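Local coordinates for protein ornithine carbamoyltransferase (PDB 3GD5) that probably transfers the carbamoyl group of carbamoyl phosphate to ornithine, giving citrulline and phosphate on the route to arginine, at residues G101-L107 / A124-I129; L216-F220 / Y253-L259. All coordinates share one frame; numbering follows the deposited sequence.

In the fold
Interactions 1 and 2 belong to the two different lobes of the subunit, on opposite sides of the chain's centre, with their own centres about 42 Å apart and their nearest atoms about 27 Å apart. Along the chain they come in series. Interaction 1 lies in the carbamoyl phosphate-binding domain and pairs strand 106-110 with strand 128-130, an outermost strand, within the subunit, of a four-stranded parallel sheet. Interaction 2 lies in the ornithine-binding domain, where the starts of helices 219-223 and 257-261 meet beside a five-stranded parallel sheet. The two contacts share no strand or helix, and each therefore joins elements within one of the enzyme's two alpha/beta domains.

Interaction 1 of 2, residues G101-L107 / A124-I129; sequences GRYVDGL and AGIPVI
With CG1 turned between its backbone N and carbonyl carbon (chi1 45°) and the chain then extended, I126 sends CD1 in among V104, L107 and the backbone of 101-107. This packing closes a parallel beta-alpha-beta unit, in which strand 106-110 runs into helix 114-124 and returns as strand 128-130, at the edge of the four-stranded sheet within the subunit. The I126 methyl CD1 lies 3.7 Å from V104 CG2, the two side chains crossing at about a right angle, and 3.9 Å from L107 CG. The same methyl also packs on V104 O and on CA of G101, so one branch end covers the turn leading into the strand.

L107 has CG anti to its carbonyl carbon (chi1 -62°), and its CD1 reaches the CB of A124, at the end of the crossover helix, at 4.0 Å. G125 follows with positive phi, and the chain turns there toward the new strand. G101 CA makes a CA-H...O contact to A124 O at 3.3 Å, and a CB on this residue would point toward 124-129 and clash with that oxygen.

The strands are joined by two backbone hydrogen bonds on L107: its N donates to P127 O, and its O accepts from I129 N. L107 thus bridges V128 in parallel register, with their CA atoms 4.8 Å apart. On the other flank of 101-107, D105 OD2 and the backbone of D105 bond to V50 of the neighbouring strand. The I129 side chain packs on helix 293-312 and approaches C139, a residue that probably binds carbamoyl phosphate, as in related enzymes. The tighter of the two rungs is nearly straight: I129 N meets L107 O at 2.7 Å, with 169° at the hydrogen.

Interaction 2 of 2, residues L216-F220 / Y253-L259; sequences LRDPF and YQINAAL
The phenol of Y253 donates from OH to R217 O over 2.5 Å, a short hydrogen bond. The donor sits 19° out of the carbonyl plane, while the oxygen lies near the plane of the ring, at its edge. A phenylalanine in place of Y253 would probably leave R217 O without this donor and the loop before helix 219-223 less firmly tied. R217 lays its aliphatic chain beside the same hydroxyl, CD 3.6 Å from Y253 OH. The chain bends at chi2 and chi3, its guanidinium plane lies 45° from the ring plane, and NH2 makes a weak hydrogen bond to T188 O.

The contact joins two helix starts in the Rossmann-like ornithine-binding domain: the bonded carbonyl immediately precedes the N-cap of helix 219-223, and the partner segment leads into helix 257-261. D218 caps the first helix, its OD1 taking F220 N from above the carboxylate plane. N256 caps the second, its OD1 receiving L259 N almost straight. The amide is also held at its other end, where ND2 donates to Q254 OE1 on a lone pair at 3.1 Å, which should fix its rotation.

The rest of the contact is mostly apolar. P219 CD approaches Y253 CE1 at 3.9 Å, the two side chains crossing at about a right angle. With CG anti to the backbone N (chi1 -171°), and with its second torsion, L259 brings CD1 over one face of the F220 ring in a CH-pi contact, 4.1 Å from the centroid and offset toward the rim. The same methyl lies 3.3 Å from P219 O. A258 CB meets the F220 ring atom CE2 at 4.1 Å.

The chemistry implies a division of labour: one phenol-carbonyl bond links the segments, mostly hydrocarbon packs the rest, and each helix start is capped from within its own segment.

Interaction 1 of 2, residues G101-L107 / A124-I129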
ATOM      1  N   GLY A 101      -5.104 -23.332  21.393  1.00 35.49           N
ATOM      2  CA  GLY A 101      -5.024 -24.091  22.625  1.00 34.86           C
ATOM      3  C   GLY A 101      -4.791 -25.568  22.363  1.00 35.59           C
ATOM      4  O   GLY A 101      -4.365 -26.293  23.258  1.00 34.27           O
ATOM      5  N   ARG A 102      -5.063 -26.020  21.140  1.00 35.77           N
ATOM      6  CA  ARG A 102      -4.857 -27.430  20.793  1.00 38.04           C
ATOM      7  C   ARG A 102      -3.459 -27.690  20.243  1.00 37.78           C
ATOM      8  O   ARG A 102      -3.061 -28.848  20.098  1.00 38.03           O
ATOM      9  CB  ARG A 102      -5.868 -27.902  19.732  1.00 37.15           C
ATOM     10  CG  ARG A 102      -7.332 -27.828  20.126  1.00 38.04           C
ATOM     11  CD  ARG A 102      -7.625 -28.608  21.398  1.00 38.20           C
ATOM     12  NE  ARG A 102      -9.058 -28.643  21.666  1.00 35.40           N
ATOM     13  CZ  ARG A 102      -9.858 -29.654  21.349  1.00 34.65           C
ATOM     14  NH1 ARG A 102      -9.366 -30.734  20.754  1.00 36.41           N
ATOM     15  NH2 ARG A 102     -11.154 -29.581  21.613  1.00 34.15           N
ATOM     16  N   TYR A 103      -2.717 -26.627  19.929  1.00 36.45           N
ATOM     17  CA  TYR A 103      -1.378 -26.792  19.362  1.00 35.69           C
ATOM     18  C   TYR A 103      -0.213 -26.410  20.273  1.00 35.50           C
ATOM     19  O   TYR A 103       0.776 -27.140  20.357  1.00 37.74           O
ATOM     20  CB  TYR A 103      -1.234 -25.996  18.054  1.00 34.23           C
ATOM     21  CG  TYR A 103      -2.242 -26.300  16.964  1.00 35.21           C
ATOM     22  CD1 TYR A 103      -2.659 -27.613  16.695  1.00 34.03           C
ATOM     23  CD2 TYR A 103      -2.747 -25.274  16.164  1.00 34.03           C
ATOM     24  CE1 TYR A 103      -3.556 -27.889  15.643  1.00 32.74           C
ATOM     25  CE2 TYR A 103      -3.636 -25.534  15.120  1.00 34.80           C
ATOM     26  CZ  TYR A 103      -4.037 -26.841  14.859  1.00 34.33           C
ATOM     27  OH  TYR A 103      -4.893 -27.078  13.798  1.00 31.85           O
ATOM     28  N   VAL A 104      -0.307 -25.259  20.931  1.00 34.14           N
ATOM     29  CA  VAL A 104       0.766 -24.806  21.804  1.00 35.24           C
ATOM     30  C   VAL A 104       0.427 -24.949  23.291  1.00 35.59           C
ATOM     31  O   VAL A 104      -0.692 -25.302  23.652  1.00 35.83           O
ATOM     32  CB  VAL A 104       1.153 -23.326  21.494  1.00 35.35           C
ATOM     33  CG1 VAL A 104       1.579 -23.196  20.035  1.00 37.98           C
ATOM     34  CG2 VAL A 104      -0.004 -22.405  21.781  1.00 34.83           C
ATOM     35  N   ASP A 105       1.393 -24.644  24.149  1.00 36.64           N
ATOM     36  CA  ASP A 105       1.210 -24.775  25.593  1.00 37.05           C
ATOM     37  C   ASP A 105       1.143 -23.461  26.355  1.00 37.57           C
ATOM     38  O   ASP A 105       0.988 -23.449  27.575  1.00 37.94           O
ATOM     39  CB  ASP A 105       2.347 -25.617  26.139  1.00 40.54           C
ATOM     40  CG  ASP A 105       2.556 -26.869  25.332  1.00 42.59           C
ATOM     41  OD1 ASP A 105       1.774 -27.819  25.512  1.00 45.18           O
ATOM     42  OD2 ASP A 105       3.483 -26.894  24.496  1.00 44.04           O
ATOM     43  N   GLY A 106       1.257 -22.350  25.641  1.00 36.81           N
ATOM     44  CA  GLY A 106       1.205 -21.061  26.296  1.00 37.93           C
ATOM     45  C   GLY A 106       1.153 -19.937  25.288  1.00 37.32           C
ATOM     46  O   GLY A 106       1.609 -20.092  24.156  1.00 37.01           O
ATOM     47  N   LEU A 107       0.590 -18.805  25.694  1.00 36.67           N
ATOM     48  CA  LEU A 107       0.486 -17.666  24.802  1.00 37.33           C
ATOM     49  C   LEU A 107       0.946 -16.375  25.453  1.00 37.46           C
ATOM     50  O   LEU A 107       0.474 -16.000  26.524  1.00 38.64           O
ATOM     51  CB  LEU A 107      -0.959 -17.492  24.321  1.00 35.49           C
ATOM     52  CG  LEU A 107      -1.575 -18.632  23.504  1.00 36.45           C
ATOM     53  CD1 LEU A 107      -3.048 -18.325  23.245  1.00 36.74           C
ATOM     54  CD2 LEU A 107      -0.814 -18.804  22.192  1.00 32.33           C
ATOM     55  N   ALA A 124      -8.625 -19.916  25.187  1.00 44.08           N
ATOM     56  CA  ALA A 124      -7.422 -20.695  24.911  1.00 43.74           C
ATOM     57  C   ALA A 124      -7.297 -21.990  25.708  1.00 44.90           C
ATOM     58  O   ALA A 124      -6.877 -23.018  25.172  1.00 44.66           O
ATOM     59  CB  ALA A 124      -6.181 -19.831  25.133  1.00 42.86           C
ATOM     60  N   GLY A 125      -7.646 -21.945  26.990  1.00 44.71           N
ATOM     61  CA  GLY A 125      -7.538 -23.143  27.799  1.00 42.42           C
ATOM     62  C   GLY A 125      -6.095 -23.399  28.180  1.00 42.75           C
ATOM     63  O   GLY A 125      -5.760 -24.456  28.708  1.00 41.98           O
ATOM     64  N   ILE A 126      -5.231 -22.423  27.900  1.00 42.07           N
ATOM     65  CA  ILE A 126      -3.815 -22.531  28.235  1.00 38.93           C
ATOM     66  C   ILE A 126      -3.343 -21.205  28.826  1.00 38.44           C
ATOM     67  O   ILE A 126      -3.937 -20.152  28.573  1.00 40.05           O
ATOM     68  CB  ILE A 126      -2.935 -22.907  26.994  1.00 38.92           C
ATOM     69  CG1 ILE A 126      -3.330 -22.071  25.775  1.00 35.96           C
ATOM     70  CG2 ILE A 126      -3.056 -24.402  26.696  1.00 35.54           C
ATOM     71  CD1 ILE A 126      -2.388 -22.244  24.582  1.00 33.78           C
ATOM     72  N   PRO A 127      -2.272 -21.238  29.628  1.00 37.19           N
ATOM     73  CA  PRO A 127      -1.754 -20.013  30.243  1.00 37.81           C
ATOM     74  C   PRO A 127      -1.587 -18.866  29.252  1.00 38.99           C
ATOM     75  O   PRO A 127      -1.017 -19.043  28.174  1.00 40.07           O
ATOM     76  CB  PRO A 127      -0.419 -20.456  30.830  1.00 37.52           C
ATOM     77  CG  PRO A 127      -0.634 -21.910  31.132  1.00 37.14           C
ATOM     78  CD  PRO A 127      -1.397 -22.389  29.919  1.00 36.46           C
ATOM     79  N   VAL A 128      -2.091 -17.691  29.615  1.00 38.87           N
ATOM     80  CA  VAL A 128      -1.965 -16.513  28.769  1.00 37.40           C
ATOM     81  C   VAL A 128      -1.215 -15.418  29.520  1.00 38.06           C
ATOM     82  O   VAL A 128      -1.549 -15.082  30.659  1.00 38.94           O
ATOM     83  CB  VAL A 128      -3.340 -15.975  28.324  1.00 38.49           C
ATOM     84  CG1 VAL A 128      -3.169 -14.626  27.624  1.00 39.18           C
ATOM     85  CG2 VAL A 128      -4.006 -16.971  27.386  1.00 37.65           C
ATOM     86  N   ILE A 129      -0.192 -14.867  28.874  1.00 35.71           N
ATOM     87  CA  ILE A 129       0.626 -13.825  29.469  1.00 34.39           C
ATOM     88  C   ILE A 129       0.459 -12.528  28.704  1.00 34.88           C
ATOM     89  O   ILE A 129       0.458 -12.517  27.473  1.00 36.62           O
ATOM     90  CB  ILE A 129       2.113 -14.223  29.444  1.00 33.78           C
ATOM     91  CG1 ILE A 129       2.308 -15.530  30.211  1.00 33.47           C
ATOM     92  CG2 ILE A 129       2.969 -13.109  30.025  1.00 33.21           C
ATOM     93  CD1 ILE A 129       3.619 -16.222  29.903  1.00 35.07           C
TER

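Interaction 2 of 2, residues L216-F220 / Y253-L259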
ATOM      1  N   LEU A 216       0.940  13.132  41.221  1.00 55.71           N
ATOM      2  CA  LEU A 216       1.247  14.550  41.215  1.00 55.92           C
ATOM      3  C   LEU A 216       1.334  15.167  39.829  1.00 56.21           C
ATOM      4  O   LEU A 216       1.296  14.479  38.810  1.00 56.27           O
ATOM      5  CB  LEU A 216       2.577  14.784  41.937  1.00 55.19           C
ATOM      6  CG  LEU A 216       2.815  14.002  43.231  1.00 55.17           C
ATOM      7  CD1 LEU A 216       4.183  14.356  43.787  1.00 54.78           C
ATOM      8  CD2 LEU A 216       1.727  14.319  44.245  1.00 54.60           C
ATOM      9  N   ARG A 217       1.470  16.484  39.813  1.00 56.33           N
ATOM     10  CA  ARG A 217       1.581  17.226  38.577  1.00 57.03           C
ATOM     11  C   ARG A 217       3.035  17.658  38.396  1.00 56.80           C
ATOM     12  O   ARG A 217       3.557  17.637  37.282  1.00 56.35           O
ATOM     13  CB  ARG A 217       0.662  18.446  38.631  1.00 57.73           C
ATOM     14  CG  ARG A 217       0.493  19.177  37.316  1.00 60.14           C
ATOM     15  CD  ARG A 217      -0.225  18.329  36.268  1.00 61.50           C
ATOM     16  NE  ARG A 217      -1.572  17.932  36.674  1.00 62.09           N
ATOM     17  CZ  ARG A 217      -1.873  16.775  37.257  1.00 64.08           C
ATOM     18  NH1 ARG A 217      -3.128  16.503  37.592  1.00 63.64           N
ATOM     19  NH2 ARG A 217      -0.921  15.884  37.495  1.00 66.22           N
ATOM     20  N   ASP A 218       3.691  18.025  39.496  1.00 57.09           N
ATOM     21  CA  ASP A 218       5.087  18.470  39.451  1.00 57.75           C
ATOM     22  C   ASP A 218       6.096  17.339  39.553  1.00 56.49           C
ATOM     23  O   ASP A 218       6.104  16.584  40.526  1.00 57.52           O
ATOM     24  CB  ASP A 218       5.373  19.489  40.562  1.00 60.17           C
ATOM     25  CG  ASP A 218       6.862  19.816  40.688  1.00 62.12           C
ATOM     26  OD1 ASP A 218       7.506  20.133  39.665  1.00 62.21           O
ATOM     27  OD2 ASP A 218       7.390  19.763  41.817  1.00 64.75           O
ATOM     28  N   PRO A 219       6.974  17.219  38.545  1.00 56.03           N
ATOM     29  CA  PRO A 219       8.014  16.188  38.477  1.00 55.62           C
ATOM     30  C   PRO A 219       9.182  16.421  39.440  1.00 54.61           C
ATOM     31  O   PRO A 219       9.860  15.474  39.849  1.00 52.88           O
ATOM     32  CB  PRO A 219       8.442  16.238  37.013  1.00 55.18           C
ATOM     33  CG  PRO A 219       8.319  17.687  36.695  1.00 55.79           C
ATOM     34  CD  PRO A 219       6.985  18.049  37.325  1.00 56.06           C
ATOM     35  N   PHE A 220       9.425  17.681  39.793  1.00 54.69           N
ATOM     36  CA  PHE A 220      10.503  17.994  40.722  1.00 55.61           C
ATOM     37  C   PHE A 220      10.076  17.658  42.140  1.00 56.41           C
ATOM     38  O   PHE A 220      10.909  17.470  43.022  1.00 57.17           O
ATOM     39  CB  PHE A 220      10.899  19.465  40.622  1.00 55.79           C
ATOM     40  CG  PHE A 220      11.744  19.772  39.425  1.00 56.36           C
ATOM     41  CD1 PHE A 220      11.166  20.215  38.240  1.00 56.31           C
ATOM     42  CD2 PHE A 220      13.121  19.564  39.467  1.00 56.71           C
ATOM     43  CE1 PHE A 220      11.946  20.448  37.111  1.00 55.63           C
ATOM     44  CE2 PHE A 220      13.911  19.793  38.344  1.00 56.68           C
ATOM     45  CZ  PHE A 220      13.321  20.236  37.161  1.00 56.29           C
ATOM     46  N   TYR A 253       8.549  17.308  31.835  1.00 54.30           N
ATOM     47  CA  TYR A 253       8.613  15.960  32.388  1.00 52.82           C
ATOM     48  C   TYR A 253       9.763  15.163  31.790  1.00 53.20           C
ATOM     49  O   TYR A 253       9.603  14.011  31.373  1.00 56.06           O
ATOM     50  CB  TYR A 253       7.284  15.257  32.134  1.00 51.28           C
ATOM     51  CG  TYR A 253       6.136  15.944  32.827  1.00 50.42           C
ATOM     52  CD1 TYR A 253       5.750  15.567  34.115  1.00 48.80           C
ATOM     53  CD2 TYR A 253       5.465  17.005  32.219  1.00 47.73           C
ATOM     54  CE1 TYR A 253       4.728  16.227  34.779  1.00 47.69           C
ATOM     55  CE2 TYR A 253       4.443  17.673  32.879  1.00 48.61           C
ATOM     56  CZ  TYR A 253       4.081  17.280  34.160  1.00 48.17           C
ATOM     57  OH  TYR A 253       3.090  17.955  34.836  1.00 48.34           O
ATOM     58  N   GLN A 254      10.928  15.788  31.753  1.00 50.99           N
ATOM     59  CA  GLN A 254      12.112  15.157  31.208  1.00 49.36           C
ATOM     60  C   GLN A 254      13.060  14.819  32.342  1.00 49.53           C
ATOM     61  O   GLN A 254      13.250  15.623  33.255  1.00 50.17           O
ATOM     62  CB  GLN A 254      12.808  16.119  30.251  1.00 47.02           C
ATOM     63  CG  GLN A 254      14.052  15.567  29.588  1.00 45.56           C
ATOM     64  CD  GLN A 254      14.826  16.645  28.862  1.00 46.44           C
ATOM     65  OE1 GLN A 254      15.508  17.458  29.489  1.00 47.22           O
ATOM     66  NE2 GLN A 254      14.715  16.673  27.535  1.00 43.12           N
ATOM     67  N   ILE A 255      13.639  13.629  32.320  1.00 48.65           N
ATOM     68  CA  ILE A 255      14.595  13.320  33.363  1.00 50.44           C
ATOM     69  C   ILE A 255      15.926  13.814  32.802  1.00 50.37           C
ATOM     70  O   ILE A 255      16.404  13.351  31.757  1.00 50.30           O
ATOM     71  CB  ILE A 255      14.600  11.798  33.735  1.00 51.22           C
ATOM     72  CG1 ILE A 255      16.017  11.239  33.737  1.00 51.71           C
ATOM     73  CG2 ILE A 255      13.666  11.040  32.844  1.00 54.14           C
ATOM     74  CD1 ILE A 255      16.829  11.687  34.923  1.00 54.55           C
ATOM     75  N   ASN A 256      16.474  14.819  33.481  1.00 49.91           N
ATOM     76  CA  ASN A 256      17.736  15.443  33.100  1.00 50.29           C
ATOM     77  C   ASN A 256      18.560  15.690  34.353  1.00 50.04           C
ATOM     78  O   ASN A 256      18.131  15.360  35.457  1.00 49.35           O
ATOM     79  CB  ASN A 256      17.473  16.777  32.404  1.00 48.28           C
ATOM     80  CG  ASN A 256      16.496  17.644  33.174  1.00 47.55           C
ATOM     81  OD1 ASN A 256      16.563  17.723  34.403  1.00 47.44           O
ATOM     82  ND2 ASN A 256      15.585  18.300  32.459  1.00 42.75           N
ATOM     83  N   ALA A 257      19.739  16.280  34.174  1.00 49.74           N
ATOM     84  CA  ALA A 257      20.632  16.569  35.287  1.00 49.56           C
ATOM     85  C   ALA A 257      19.912  17.253  36.447  1.00 49.74           C
ATOM     86  O   ALA A 257      20.069  16.861  37.602  1.00 49.85           O
ATOM     87  CB  ALA A 257      21.786  17.437  34.807  1.00 50.17           C
ATOM     88  N   ALA A 258      19.118  18.272  36.135  1.00 50.10           N
ATOM     89  CA  ALA A 258      18.391  19.011  37.160  1.00 51.79           C
ATOM     90  C   ALA A 258      17.474  18.111  37.989  1.00 53.07           C
ATOM     91  O   ALA A 258      17.536  18.116  39.222  1.00 53.36           O
ATOM     92  CB  ALA A 258      17.584  20.133  36.518  1.00 50.74           C
ATOM     93  N   LEU A 259      16.624  17.338  37.316  1.00 53.66           N
ATOM     94  CA  LEU A 259      15.698  16.453  38.015  1.00 52.98           C
ATOM     95  C   LEU A 259      16.455  15.456  38.881  1.00 53.20           C
ATOM     96  O   LEU A 259      16.041  15.147  39.999  1.00 53.30           O
ATOM     97  CB  LEU A 259      14.817  15.705  37.015  1.00 52.50           C
ATOM     98  CG  LEU A 259      13.670  14.925  37.665  1.00 52.50           C
ATOM     99  CD1 LEU A 259      12.762  15.898  38.395  1.00 53.80           C
ATOM    100  CD2 LEU A 259      12.886  14.163  36.611  1.00 53.08           C
TER